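Long-range contacts in 4-phosphoerythronate dehydrogenase (Lactobacillus jensenii, PDB 4PRK), which probably interconverts D-lactate and pyruvate with NAD as cofactor, as a D-isomer-specific 2-hydroxyacid dehydrogenase built on a Rossmann fold: residues 107-111 / 160-165; 59-65 / 87-93; 231-237 / 257-263; 113-117 / 289-293. All coordinates share one frame; numbering follows the deposited sequence.

Interaction 1: 107-111 / 160-165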
loop_
_atom_site.group_PDB
_atom_site.type_symbol
_atom_site.label_atom_id
_atom_site.label_comp_id
_atom_site.label_asym_id
_atom_site.label_seq_id
_atom_site.Cartn_x
_atom_site.Cartn_y
_atom_site.Cartn_z
ATOM N N ALA A 107 2.310 -5.350 15.815
ATOM C CA ALA A 107 2.320 -4.086 15.129
ATOM C C ALA A 107 0.900 -3.550 15.000
ATOM O O ALA A 107 0.642 -2.368 15.164
ATOM C CB ALA A 107 2.923 -4.264 13.773
ATOM N N GLU A 108 -0.047 -4.450 14.797
ATOM C CA GLU A 108 -1.440 -4.044 14.585
ATOM C C GLU A 108 -2.077 -3.541 15.868
ATOM O O GLU A 108 -2.961 -2.655 15.867
ATOM C CB GLU A 108 -2.247 -5.193 13.944
ATOM C CG GLU A 108 -1.948 -5.379 12.466
ATOM C CD GLU A 108 -2.714 -6.503 11.771
ATOM O OE1 GLU A 108 -3.728 -7.016 12.318
ATOM O OE2 GLU A 108 -2.343 -6.834 10.620
ATOM N N MET A 109 -1.621 -4.065 16.980
ATOM C CA MET A 109 -2.132 -3.606 18.286
ATOM C C MET A 109 -1.600 -2.153 18.484
ATOM O O MET A 109 -2.338 -1.228 18.830
ATOM C CB MET A 109 -1.702 -4.550 19.435
ATOM C CG MET A 109 -2.100 -4.063 20.819
ATOM S SD MET A 109 -3.898 -3.993 21.042
ATOM C CE MET A 109 -4.057 -5.178 22.362
ATOM N N ALA A 110 -0.331 -1.954 18.193
ATOM C CA ALA A 110 0.236 -0.632 18.288
ATOM C C ALA A 110 -0.511 0.372 17.412
ATOM O O ALA A 110 -0.861 1.443 17.856
ATOM C CB ALA A 110 1.669 -0.709 17.882
ATOM N N VAL A 111 -0.742 0.024 16.149
ATOM C CA VAL A 111 -1.408 0.925 15.219
ATOM C C VAL A 111 -2.825 1.205 15.706
ATOM O O VAL A 111 -3.274 2.363 15.713
ATOM C CB VAL A 111 -1.497 0.308 13.821
ATOM C CG1 VAL A 111 -2.512 1.006 12.926
ATOM C CG2 VAL A 111 -0.153 0.281 13.189
ATOM N N ALA A 160 6.990 -3.726 10.634
ATOM C CA ALA A 160 5.600 -3.934 10.268
ATOM C C ALA A 160 4.730 -2.685 10.588
ATOM O O ALA A 160 3.800 -2.333 9.822
ATOM C CB ALA A 160 5.060 -5.181 10.999
ATOM N N VAL A 161 5.032 -2.025 11.700
ATOM C CA VAL A 161 4.320 -0.784 12.061
ATOM C C VAL A 161 4.537 0.292 11.009
ATOM O O VAL A 161 3.632 1.027 10.653
ATOM C CB VAL A 161 4.767 -0.210 13.415
ATOM C CG1 VAL A 161 4.196 1.241 13.656
ATOM C CG2 VAL A 161 4.339 -1.143 14.517
ATOM N N ALA A 162 5.751 0.342 10.510
ATOM C CA ALA A 162 6.167 1.290 9.501
ATOM C C ALA A 162 5.498 1.001 8.133
ATOM O O ALA A 162 4.997 1.911 7.455
ATOM C CB ALA A 162 7.683 1.240 9.402
ATOM N N GLN A 163 5.452 -0.269 7.759
ATOM C CA GLN A 163 4.706 -0.681 6.555
ATOM C C GLN A 163 3.236 -0.253 6.618
ATOM O O GLN A 163 2.704 0.306 5.683
ATOM C CB GLN A 163 4.796 -2.222 6.373
ATOM C CG GLN A 163 6.251 -2.720 6.215
ATOM C CD GLN A 163 6.445 -4.238 6.214
ATOM O OE1 GLN A 163 7.372 -4.769 6.835
ATOM N NE2 GLN A 163 5.604 -4.932 5.478
ATOM N N ILE A 164 2.582 -0.502 7.732
ATOM C CA ILE A 164 1.156 -0.158 7.861
ATOM C C ILE A 164 0.975 1.354 7.850
ATOM O O ILE A 164 0.192 1.917 7.010
ATOM C CB ILE A 164 0.538 -0.785 9.138
ATOM C CG1 ILE A 164 0.558 -2.305 9.016
ATOM C CG2 ILE A 164 -0.884 -0.227 9.463
ATOM C CD1 ILE A 164 0.319 -2.984 10.365
ATOM N N PHE A 165 1.756 2.050 8.683
ATOM C CA PHE A 165 1.585 3.514 8.694
ATOM C C PHE A 165 1.884 4.170 7.340
ATOM O O PHE A 165 1.135 5.030 6.882
ATOM C CB PHE A 165 2.361 4.178 9.846
ATOM C CG PHE A 165 1.617 4.184 11.154
ATOM C CD1 PHE A 165 0.333 4.693 11.240
ATOM C CD2 PHE A 165 2.206 3.717 12.283
ATOM C CE1 PHE A 165 -0.356 4.715 12.450
ATOM C CE2 PHE A 165 1.527 3.737 13.494
ATOM C CZ PHE A 165 0.239 4.229 13.574
#
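Val111 and Phe165 reach for each other from opposite directions, and a methyl of the valine settles over one face of the ring. The setting is a helix-helix contact in the NAD-binding Rossmann domain: helix 155-167 follows strand 148-152, and Gly153, Gly155 and Gly158, at their junction and on the first turn of the helix, fit the GxGxxG pattern of Rossmann folds. Segments 107-111 and 160-165 of the two helices cross at -51°. Val111 CG2 lies 4.2 Å from the centroid of the Phe165 ring, displaced toward the rim, a CH-pi contact. With chi1 at 163°, Val111 places this methyl opposite its own carbonyl carbon, where CG2 also meets Ile164 CG2 at 3.8 Å. Ile164 thus divides its labour: CG2 faces the valine, while CD1 touches Glu108 CG at 3.9 Å, the two side chains crossing at about a right angle. Only the aliphatic part of Glu108 serves this contact, since its carboxylate pairs with Arg104 and accepts a hydrogen bond from the backbone N of Ile144 of the second subunit. One turn before Val111, the methyl of Ala107 meets two partners, Ala160 CB at 3.6 Å and Val161 CG2 at 3.5 Å.

Interaction 2: 59-65 / 87-93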
loop_
_atom_site.group_PDB
_atom_site.type_symbol
_atom_site.label_atom_id
_atom_site.label_comp_id
_atom_site.label_asym_id
_atom_site.label_seq_id
_atom_site.Cartn_x
_atom_site.Cartn_y
_atom_site.Cartn_z
ATOM N N GLU A 59 18.129 -30.574 38.579
ATOM C CA GLU A 59 18.890 -31.212 37.502
ATOM C C GLU A 59 18.341 -32.590 37.079
ATOM O O GLU A 59 18.663 -33.064 35.978
ATOM C CB GLU A 59 20.363 -31.322 37.892
ATOM C CG GLU A 59 21.105 -32.481 37.234
ATOM C CD GLU A 59 22.598 -32.329 37.301
ATOM O OE1 GLU A 59 23.055 -31.306 37.844
ATOM O OE2 GLU A 59 23.302 -33.223 36.794
ATOM N N ILE A 60 17.526 -33.221 37.937
ATOM C CA ILE A 60 17.034 -34.603 37.701
ATOM C C ILE A 60 16.015 -34.634 36.545
ATOM O O ILE A 60 15.896 -35.635 35.816
ATOM C CB ILE A 60 16.486 -35.290 39.001
ATOM C CG1 ILE A 60 14.972 -35.066 39.230
ATOM C CG2 ILE A 60 17.309 -34.866 40.221
ATOM C CD1 ILE A 60 14.545 -33.656 39.605
ATOM N N VAL A 61 15.310 -33.513 36.379
ATOM C CA VAL A 61 14.487 -33.270 35.193
ATOM C C VAL A 61 15.351 -33.404 33.910
ATOM O O VAL A 61 15.063 -34.242 33.032
ATOM C CB VAL A 61 13.816 -31.883 35.284
ATOM C CG1 VAL A 61 13.033 -31.577 34.008
ATOM C CG2 VAL A 61 12.936 -31.792 36.541
ATOM N N TYR A 62 16.430 -32.620 33.841
ATOM C CA TYR A 62 17.356 -32.660 32.711
ATOM C C TYR A 62 18.020 -34.033 32.555
ATOM O O TYR A 62 18.142 -34.529 31.431
ATOM C CB TYR A 62 18.464 -31.605 32.844
ATOM C CG TYR A 62 18.001 -30.167 32.921
ATOM C CD1 TYR A 62 17.692 -29.590 34.148
ATOM C CD2 TYR A 62 17.916 -29.369 31.780
ATOM C CE1 TYR A 62 17.284 -28.272 34.251
ATOM C CE2 TYR A 62 17.518 -28.037 31.871
ATOM C CZ TYR A 62 17.194 -27.495 33.121
ATOM O OH TYR A 62 16.790 -26.183 33.265
ATOM N N LYS A 63 18.473 -34.637 33.660
ATOM C CA LYS A 63 19.051 -35.986 33.592
ATOM C C LYS A 63 18.031 -36.922 32.983
ATOM O O LYS A 63 18.348 -37.697 32.079
ATOM C CB LYS A 63 19.488 -36.526 34.971
ATOM C CG LYS A 63 19.962 -37.989 34.927
ATOM C CD LYS A 63 20.602 -38.484 36.220
ATOM C CE LYS A 63 21.932 -37.787 36.476
ATOM N NZ LYS A 63 22.776 -38.465 37.498
ATOM N N LYS A 64 16.801 -36.825 33.476
ATOM C CA LYS A 64 15.729 -37.723 33.056
ATOM C C LYS A 64 15.206 -37.533 31.612
ATOM O O LYS A 64 14.833 -38.520 30.970
ATOM C CB LYS A 64 14.600 -37.663 34.072
ATOM C CG LYS A 64 15.021 -38.291 35.385
ATOM C CD LYS A 64 13.997 -38.044 36.467
ATOM C CE LYS A 64 13.553 -39.352 37.101
ATOM N NZ LYS A 64 12.229 -39.178 37.743
ATOM N N LEU A 65 15.176 -36.295 31.098
ATOM C CA LEU A 65 14.880 -36.076 29.659
ATOM C C LEU A 65 15.944 -36.748 28.798
ATOM O O LEU A 65 15.633 -37.461 27.832
ATOM C CB LEU A 65 14.848 -34.593 29.298
ATOM C CG LEU A 65 13.832 -33.740 30.041
ATOM C CD1 LEU A 65 14.060 -32.279 29.680
ATOM C CD2 LEU A 65 12.406 -34.198 29.743
ATOM N N LEU A 87 23.034 -26.768 32.683
ATOM C CA LEU A 87 22.523 -28.137 32.697
ATOM C C LEU A 87 22.225 -28.659 31.277
ATOM O O LEU A 87 22.472 -29.827 30.981
ATOM C CB LEU A 87 21.273 -28.252 33.572
ATOM C CG LEU A 87 21.424 -28.364 35.098
ATOM C CD1 LEU A 87 22.663 -29.148 35.511
ATOM C CD2 LEU A 87 21.436 -27.003 35.761
ATOM N N ALA A 88 21.708 -27.797 30.402
ATOM C CA ALA A 88 21.394 -28.185 29.022
ATOM C C ALA A 88 22.612 -28.760 28.288
ATOM O O ALA A 88 22.545 -29.837 27.690
ATOM C CB ALA A 88 20.833 -26.989 28.257
ATOM N N LYS A 89 23.719 -28.024 28.329
ATOM C CA LYS A 89 24.979 -28.462 27.713
ATOM C C LYS A 89 25.457 -29.778 28.340
ATOM O O LYS A 89 25.816 -30.717 27.631
ATOM C CB LYS A 89 26.051 -27.376 27.872
ATOM C CG LYS A 89 27.341 -27.611 27.097
ATOM C CD LYS A 89 27.134 -27.514 25.593
ATOM C CE LYS A 89 28.461 -27.330 24.872
ATOM N NZ LYS A 89 28.285 -27.123 23.410
ATOM N N LYS A 90 25.444 -29.842 29.673
ATOM C CA LYS A 90 25.805 -31.062 30.402
ATOM C C LYS A 90 25.133 -32.322 29.822
ATOM O O LYS A 90 25.800 -33.347 29.631
ATOM C CB LYS A 90 25.446 -30.924 31.886
ATOM C CG LYS A 90 25.537 -32.239 32.645
ATOM C CD LYS A 90 25.420 -32.029 34.135
ATOM C CE LYS A 90 26.208 -33.081 34.884
ATOM N NZ LYS A 90 26.356 -32.617 36.285
ATOM N N TYR A 91 23.827 -32.229 29.536
ATOM C CA TYR A 91 23.054 -33.369 29.061
ATOM C C TYR A 91 22.780 -33.333 27.574
ATOM O O TYR A 91 21.828 -33.932 27.137
ATOM C CB TYR A 91 21.744 -33.482 29.837
ATOM C CG TYR A 91 21.980 -33.918 31.258
ATOM C CD1 TYR A 91 22.334 -35.234 31.550
ATOM C CD2 TYR A 91 21.885 -33.014 32.306
ATOM C CE1 TYR A 91 22.578 -35.643 32.852
ATOM C CE2 TYR A 91 22.127 -33.408 33.611
ATOM C CZ TYR A 91 22.476 -34.723 33.878
ATOM O OH TYR A 91 22.707 -35.107 35.178
ATOM N N HIS A 92 23.611 -32.641 26.796
ATOM C CA HIS A 92 23.496 -32.636 25.337
ATOM C C HIS A 92 22.098 -32.237 24.840
ATOM O O HIS A 92 21.651 -32.705 23.798
ATOM C CB HIS A 92 23.893 -34.010 24.772
ATOM C CG HIS A 92 25.308 -34.404 25.077
ATOM N ND1 HIS A 92 26.116 -35.039 24.159
ATOM C CD2 HIS A 92 26.058 -34.252 26.195
ATOM C CE1 HIS A 92 27.300 -35.264 24.697
ATOM N NE2 HIS A 92 27.290 -34.795 25.932
ATOM N N LEU A 93 21.423 -31.362 25.584
ATOM C CA LEU A 93 20.067 -30.920 25.242
ATOM C C LEU A 93 20.089 -29.607 24.436
ATOM O O LEU A 93 20.196 -28.535 25.035
ATOM C CB LEU A 93 19.223 -30.713 26.520
ATOM C CG LEU A 93 18.703 -31.934 27.307
ATOM C CD1 LEU A 93 18.353 -31.563 28.748
ATOM C CD2 LEU A 93 17.498 -32.577 26.619
#
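Two tyrosine rings, one from each segment, organise this contact. Over the centre of the Tyr62 ring sits Leu87 CB, 3.8 Å from the centroid and only 8° off the ring normal, a nearly ideal CH-pi placement, while Leu93 CD1 meets the edge of the same ring in its plane, 3.8 Å from Tyr62 CD2. The Tyr91 ring is sandwiched. Lys63 CA lies over one face, 3.7 Å from the centroid, with the carbonyl carbon of Tyr62 beside it, and CG of the preceding Lys90 covers the opposite face. At the edge stands the carboxylate of Glu59, turned 79° from the ring plane. Glu59 gets there by an extended chain, CG anti to the backbone N at chi1 152°, and its OE2 takes two donors: the hydroxyl OH of Tyr91 at 2.6 Å on the anti lone pair, and Lys90 NZ at 3.2 Å on the syn lone pair, the latter a salt bridge. These helices, 60-67 and 85-90, belong to the domain built on the five-stranded parallel sheet, as in the substrate-binding domain of this dehydrogenase family, and they are the connections leading into strands 72-75 and 94-96. A Schellman motif ends the second helix, with His92 as its positive-phi residue and Leu93 N bonded to Ala88 O. The chain leaves this turn with Leu93 directed at the first helix, where CD2 packs on Leu65 CB at 4.3 Å. The Tyr62 hydroxyl, beyond the apolar contacts of its ring, bonds to the backbone O of Leu56.

Interaction 3: 231-237 / 257-263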
loop_
_atom_site.group_PDB
_atom_site.type_symbol
_atom_site.label_atom_id
_atom_site.label_comp_id
_atom_site.label_asym_id
_atom_site.label_seq_id
_atom_site.Cartn_x
_atom_site.Cartn_y
_atom_site.Cartn_z
ATOM N N ILE A 231 3.261 5.183 22.241
ATOM C CA ILE A 231 2.794 3.799 22.240
ATOM C C ILE A 231 3.934 2.926 22.690
ATOM O O ILE A 231 4.979 2.994 22.107
ATOM C CB ILE A 231 2.380 3.356 20.823
ATOM C CG1 ILE A 231 1.226 4.179 20.263
ATOM C CG2 ILE A 231 2.026 1.871 20.821
ATOM C CD1 ILE A 231 -0.084 4.061 21.004
ATOM N N ASN A 232 3.724 2.092 23.711
ATOM C CA ASN A 232 4.684 1.050 24.135
ATOM C C ASN A 232 4.050 -0.345 24.174
ATOM O O ASN A 232 3.341 -0.732 25.131
ATOM C CB ASN A 232 5.218 1.309 25.531
ATOM C CG ASN A 232 6.346 0.361 25.900
ATOM O OD1 ASN A 232 6.936 -0.297 25.021
ATOM N ND2 ASN A 232 6.664 0.294 27.181
ATOM N N ALA A 233 4.371 -1.103 23.144
ATOM C CA ALA A 233 4.035 -2.501 23.053
ATOM C C ALA A 233 5.296 -3.339 22.996
ATOM O O ALA A 233 5.245 -4.500 22.555
ATOM C CB ALA A 233 3.186 -2.779 21.839
ATOM N N ALA A 234 6.383 -2.775 23.491
ATOM C CA ALA A 234 7.632 -3.494 23.577
ATOM C C ALA A 234 7.900 -4.009 24.994
ATOM O O ALA A 234 7.630 -5.145 25.279
ATOM C CB ALA A 234 8.774 -2.616 23.094
ATOM N N ARG A 235 8.392 -3.177 25.895
ATOM C CA ARG A 235 8.660 -3.639 27.259
ATOM C C ARG A 235 8.420 -2.508 28.207
ATOM O O ARG A 235 8.858 -1.372 27.962
ATOM C CB ARG A 235 10.099 -4.118 27.395
ATOM C CG ARG A 235 10.530 -5.304 26.535
ATOM C CD ARG A 235 9.836 -6.611 26.848
ATOM N NE ARG A 235 10.071 -7.050 28.222
ATOM C CZ ARG A 235 11.148 -7.702 28.639
ATOM N NH1 ARG A 235 11.253 -7.997 29.925
ATOM N NH2 ARG A 235 12.138 -8.023 27.814
ATOM N N GLY A 236 7.664 -2.770 29.272
ATOM C CA GLY A 236 7.285 -1.706 30.195
ATOM C C GLY A 236 8.469 -0.918 30.753
ATOM O O GLY A 236 8.398 0.300 30.921
ATOM N N GLU A 237 9.569 -1.607 31.039
ATOM C CA GLU A 237 10.654 -0.962 31.768
ATOM C C GLU A 237 11.427 0.051 30.920
ATOM O O GLU A 237 12.341 0.737 31.410
ATOM C CB GLU A 237 11.625 -2.005 32.305
ATOM C CG GLU A 237 11.033 -2.919 33.378
ATOM C CD GLU A 237 10.126 -4.006 32.820
ATOM O OE1 GLU A 237 10.020 -4.171 31.571
ATOM O OE2 GLU A 237 9.492 -4.657 33.664
ATOM N N GLY A 257 -0.675 4.663 24.771
ATOM C CA GLY A 257 -1.212 3.304 24.633
ATOM C C GLY A 257 -0.135 2.304 25.074
ATOM O O GLY A 257 0.954 2.211 24.470
ATOM N N LEU A 258 -0.421 1.580 26.157
ATOM C CA LEU A 258 0.577 0.721 26.772
ATOM C C LEU A 258 0.055 -0.669 26.750
ATOM O O LEU A 258 -1.031 -0.901 27.251
ATOM C CB LEU A 258 0.849 1.142 28.216
ATOM C CG LEU A 258 1.024 2.668 28.425
ATOM C CD1 LEU A 258 0.964 3.026 29.880
ATOM C CD2 LEU A 258 2.322 3.178 27.861
ATOM N N ASP A 259 0.808 -1.602 26.186
ATOM C CA ASP A 259 0.434 -3.034 26.306
ATOM C C ASP A 259 1.279 -3.692 27.387
ATOM O O ASP A 259 1.149 -4.884 27.640
ATOM C CB ASP A 259 0.698 -3.752 24.996
ATOM C CG ASP A 259 0.113 -5.151 24.971
ATOM O OD1 ASP A 259 -1.104 -5.281 25.281
ATOM O OD2 ASP A 259 0.867 -6.114 24.633
ATOM N N THR A 260 2.169 -2.906 27.990
ATOM C CA THR A 260 3.143 -3.394 28.938
ATOM C C THR A 260 3.534 -2.222 29.817
ATOM O O THR A 260 3.496 -1.102 29.334
ATOM C CB THR A 260 4.389 -3.892 28.245
ATOM O OG1 THR A 260 5.308 -4.361 29.227
ATOM C CG2 THR A 260 5.064 -2.762 27.399
ATOM N N LEU A 261 3.850 -2.492 31.094
ATOM C CA LEU A 261 4.113 -1.478 32.136
ATOM C C LEU A 261 5.160 -2.030 33.082
ATOM O O LEU A 261 5.148 -3.199 33.361
ATOM C CB LEU A 261 2.856 -1.224 33.016
ATOM C CG LEU A 261 1.757 -0.268 32.559
ATOM C CD1 LEU A 261 0.560 -0.331 33.481
ATOM C CD2 LEU A 261 2.269 1.152 32.421
ATOM N N ALA A 262 6.031 -1.187 33.578
ATOM C CA ALA A 262 6.970 -1.570 34.637
ATOM C C ALA A 262 6.219 -2.182 35.822
ATOM O O ALA A 262 5.160 -1.680 36.214
ATOM C CB ALA A 262 7.768 -0.355 35.099
ATOM N N HIS A 263 6.741 -3.285 36.345
ATOM C CA HIS A 263 6.123 -4.003 37.475
ATOM C C HIS A 263 4.855 -4.741 37.136
ATOM O O HIS A 263 4.115 -5.167 38.050
ATOM C CB HIS A 263 5.857 -3.047 38.659
ATOM C CG HIS A 263 7.089 -2.346 39.117
ATOM N ND1 HIS A 263 7.215 -0.975 39.112
ATOM C CD2 HIS A 263 8.281 -2.836 39.533
ATOM C CE1 HIS A 263 8.420 -0.649 39.541
ATOM N NE2 HIS A 263 9.088 -1.761 39.791
HETATM O O HOH W 1 5.086 1.332 29.440
HETATM O O HOH W 2 3.408 -6.440 23.432
HETATM O O HOH W 3 6.124 1.429 32.230
HETATM O O HOH W 4 8.979 -4.499 36.236
#
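Strands 229-232 and 255-258 run parallel as the two arms of a beta-alpha-beta unit of the Rossmann domain, joined through helix 241-250, and their ladder ends with Asn232 N bonded to Gly257 O and Asp259 N bonded to Asn232 O, both at 2.9 Å. Ile231 CD1 lies over the side-chain-less Gly257, 3.9 Å from its CA. At the end of its strand, the side chain of Asn232 shapes the loop that follows. Its OD1 accepts from Ala234 N at 3.0 Å, an Asx turn, while ND2 gives a nearly straight bond (176°) to Arg235 O, which lies in the amide plane. Both ends of the amide thus bond to the backbone of its own loop, and ND2 also reaches Thr260 O through a water. Thr260 CG2 packs against this group, 3.5 Å from Asn232 ND2: with chi1 at 180° OG1 is anti to the backbone N, which leaves CG2 between N and the carbonyl carbon, facing Asn232 and Gly236 N. Thr260 OG1 meets Gly236 N in a weak bond only; its stronger partner is Glu264. Farther along, Gly236 has no side chain to hold the loops apart, and its CA comes within 3.7 Å of Leu261 CA. A water completes the join there, donating to Gly236 O and accepting from Ala262 N, each at 2.9 Å.

Interaction 4: 113-117 / 289-293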
loop_
_atom_site.group_PDB
_atom_site.type_symbol
_atom_site.label_atom_id
_atom_site.label_comp_id
_atom_site.label_asym_id
_atom_site.label_seq_id
_atom_site.Cartn_x
_atom_site.Cartn_y
_atom_site.Cartn_z
ATOM N N GLN A 113 -4.128 1.002 18.668
ATOM C CA GLN A 113 -4.148 1.887 19.850
ATOM C C GLN A 113 -3.816 3.326 19.485
ATOM O O GLN A 113 -4.531 4.250 19.904
ATOM C CB GLN A 113 -3.173 1.406 20.910
ATOM C CG GLN A 113 -3.704 0.216 21.660
ATOM C CD GLN A 113 -2.884 -0.154 22.910
ATOM O OE1 GLN A 113 -2.260 0.688 23.541
ATOM N NE2 GLN A 113 -2.913 -1.443 23.276
ATOM N N ALA A 114 -2.800 3.518 18.641
ATOM C CA ALA A 114 -2.481 4.862 18.156
ATOM C C ALA A 114 -3.650 5.548 17.434
ATOM O O ALA A 114 -3.862 6.748 17.638
ATOM C CB ALA A 114 -1.263 4.889 17.252
ATOM N N MET A 115 -4.395 4.797 16.613
ATOM C CA MET A 115 -5.454 5.409 15.843
ATOM C C MET A 115 -6.600 5.772 16.768
ATOM O O MET A 115 -7.121 6.867 16.695
ATOM C CB MET A 115 -5.981 4.519 14.722
ATOM C CG MET A 115 -4.902 3.751 14.031
ATOM S SD MET A 115 -5.288 3.523 12.327
ATOM C CE MET A 115 -4.915 5.309 12.083
ATOM N N TYR A 116 -7.002 4.845 17.615
ATOM C CA TYR A 116 -8.037 5.164 18.622
ATOM C C TYR A 116 -7.717 6.429 19.429
ATOM O O TYR A 116 -8.547 7.349 19.548
ATOM C CB TYR A 116 -8.275 3.983 19.537
ATOM C CG TYR A 116 -9.291 4.199 20.624
ATOM C CD1 TYR A 116 -8.920 4.807 21.768
ATOM C CD2 TYR A 116 -10.578 3.678 20.535
ATOM C CE1 TYR A 116 -9.796 5.013 22.798
ATOM C CE2 TYR A 116 -11.488 3.829 21.573
ATOM C CZ TYR A 116 -11.065 4.520 22.696
ATOM O OH TYR A 116 -11.816 4.722 23.757
ATOM N N LEU A 117 -6.520 6.480 19.985
ATOM C CA LEU A 117 -6.123 7.656 20.752
ATOM C C LEU A 117 -6.041 8.888 19.918
ATOM O O LEU A 117 -6.397 9.923 20.402
ATOM C CB LEU A 117 -4.811 7.430 21.486
ATOM C CG LEU A 117 -4.907 6.304 22.487
ATOM C CD1 LEU A 117 -3.568 5.925 23.045
ATOM C CD2 LEU A 117 -5.903 6.704 23.591
ATOM N N ASN A 289 -7.642 9.393 27.879
ATOM C CA ASN A 289 -6.687 9.486 26.768
ATOM C C ASN A 289 -5.566 8.472 26.885
ATOM O O ASN A 289 -4.514 8.633 26.265
ATOM C CB ASN A 289 -6.087 10.899 26.651
ATOM C CG ASN A 289 -5.297 11.325 27.891
ATOM O OD1 ASN A 289 -5.547 10.852 28.958
ATOM N ND2 ASN A 289 -4.369 12.250 27.732
ATOM N N VAL A 290 -5.778 7.436 27.692
ATOM C CA VAL A 290 -4.845 6.327 27.809
ATOM C C VAL A 290 -5.525 4.984 27.474
ATOM O O VAL A 290 -6.675 4.787 27.786
ATOM C CB VAL A 290 -4.349 6.224 29.244
ATOM C CG1 VAL A 290 -3.603 4.920 29.456
ATOM C CG2 VAL A 290 -3.500 7.459 29.586
ATOM N N ILE A 291 -4.811 4.067 26.838
ATOM C CA ILE A 291 -5.240 2.690 26.778
ATOM C C ILE A 291 -4.239 1.849 27.520
ATOM O O ILE A 291 -3.047 2.045 27.336
ATOM C CB ILE A 291 -5.322 2.177 25.327
ATOM C CG1 ILE A 291 -6.544 2.699 24.616
ATOM C CG2 ILE A 291 -5.407 0.665 25.259
ATOM C CD1 ILE A 291 -6.529 2.363 23.125
ATOM N N VAL A 292 -4.697 0.894 28.331
ATOM C CA VAL A 292 -3.794 -0.153 28.807
ATOM C C VAL A 292 -4.414 -1.488 28.527
ATOM O O VAL A 292 -5.560 -1.679 28.816
ATOM C CB VAL A 292 -3.462 -0.075 30.315
ATOM C CG1 VAL A 292 -2.369 -1.125 30.685
ATOM C CG2 VAL A 292 -3.044 1.344 30.708
ATOM N N THR A 293 -3.620 -2.388 27.933
ATOM C CA THR A 293 -3.978 -3.754 27.698
ATOM C C THR A 293 -2.979 -4.648 28.402
ATOM O O THR A 293 -1.822 -4.254 28.612
ATOM C CB THR A 293 -3.976 -4.093 26.184
ATOM O OG1 THR A 293 -2.820 -3.535 25.544
ATOM C CG2 THR A 293 -5.262 -3.540 25.525
#
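Gln113 lays its amide against the side chain of Ile291, with Gln113 CD 3.5 Å from Ile291 CG2. The pairing joins helix 103-118 to strand 290-292, one of the two outermost strands within this chain of the seven-stranded parallel sheet of the Rossmann domain. Segment 113-117 of the helix and strand 290-292 run roughly antiparallel, their axes at 150° and 9.2 Å apart at closest approach, and the helix covers the sheet at this strand. Ile291 has the greatest share of the contact, and its two branches do different work. CG2, anti to the backbone N, faces the glutamine amide, while the CG1 branch carries CD1 between two helix residues, to Gln113 CG at 3.8 Å and Tyr116 CD1 at 3.7 Å. The approach to the tyrosine ring is oblique. Beyond Ile291 the extended chain of Gln113 carries NE2 to Thr293, which comes from the opposite direction; the bond from NE2 to Thr293 OG1, at 3.1 Å and 130°, is weak. The threonine hydroxyl has its stronger partner in Asp259, in the loop that follows the adjoining strand 255-258. The second subunit takes part on this side: Tyr116 stacks on Tyr116 of the second subunit, and Ile121 of that subunit packs on Gln113, Ile291 and Thr293. The contact therefore lies where the domain meets a neighbouring copy. One turn along the helix from Gln113, Leu117 reaches the start of the strand, its CD2 methyl resting 3.6 Å from Asn289 O and 4.2 Å from Ile291 CG1.

Overall arrangement
Three of the four contacts cluster in the Rossmann domain. Interactions 1 and 4 share helix 103-118, with centres 14 Å apart, and both touch the second subunit. Interactions 3 and 4, with centres 12 Å apart, reach neighbouring strands of the same parallel sheet, 255-258 and 290-292. Along the chain, interaction 3 is nested inside the loop closed by interaction 4, whereas interactions 1 and 4 interleave. Interaction 2 closes before any of these opens and stands apart in the domain of the five-stranded sheet, its centre about 41 Å from that of interaction 1. One helix thus meets helix 155-167, the sheet border and the subunit interface.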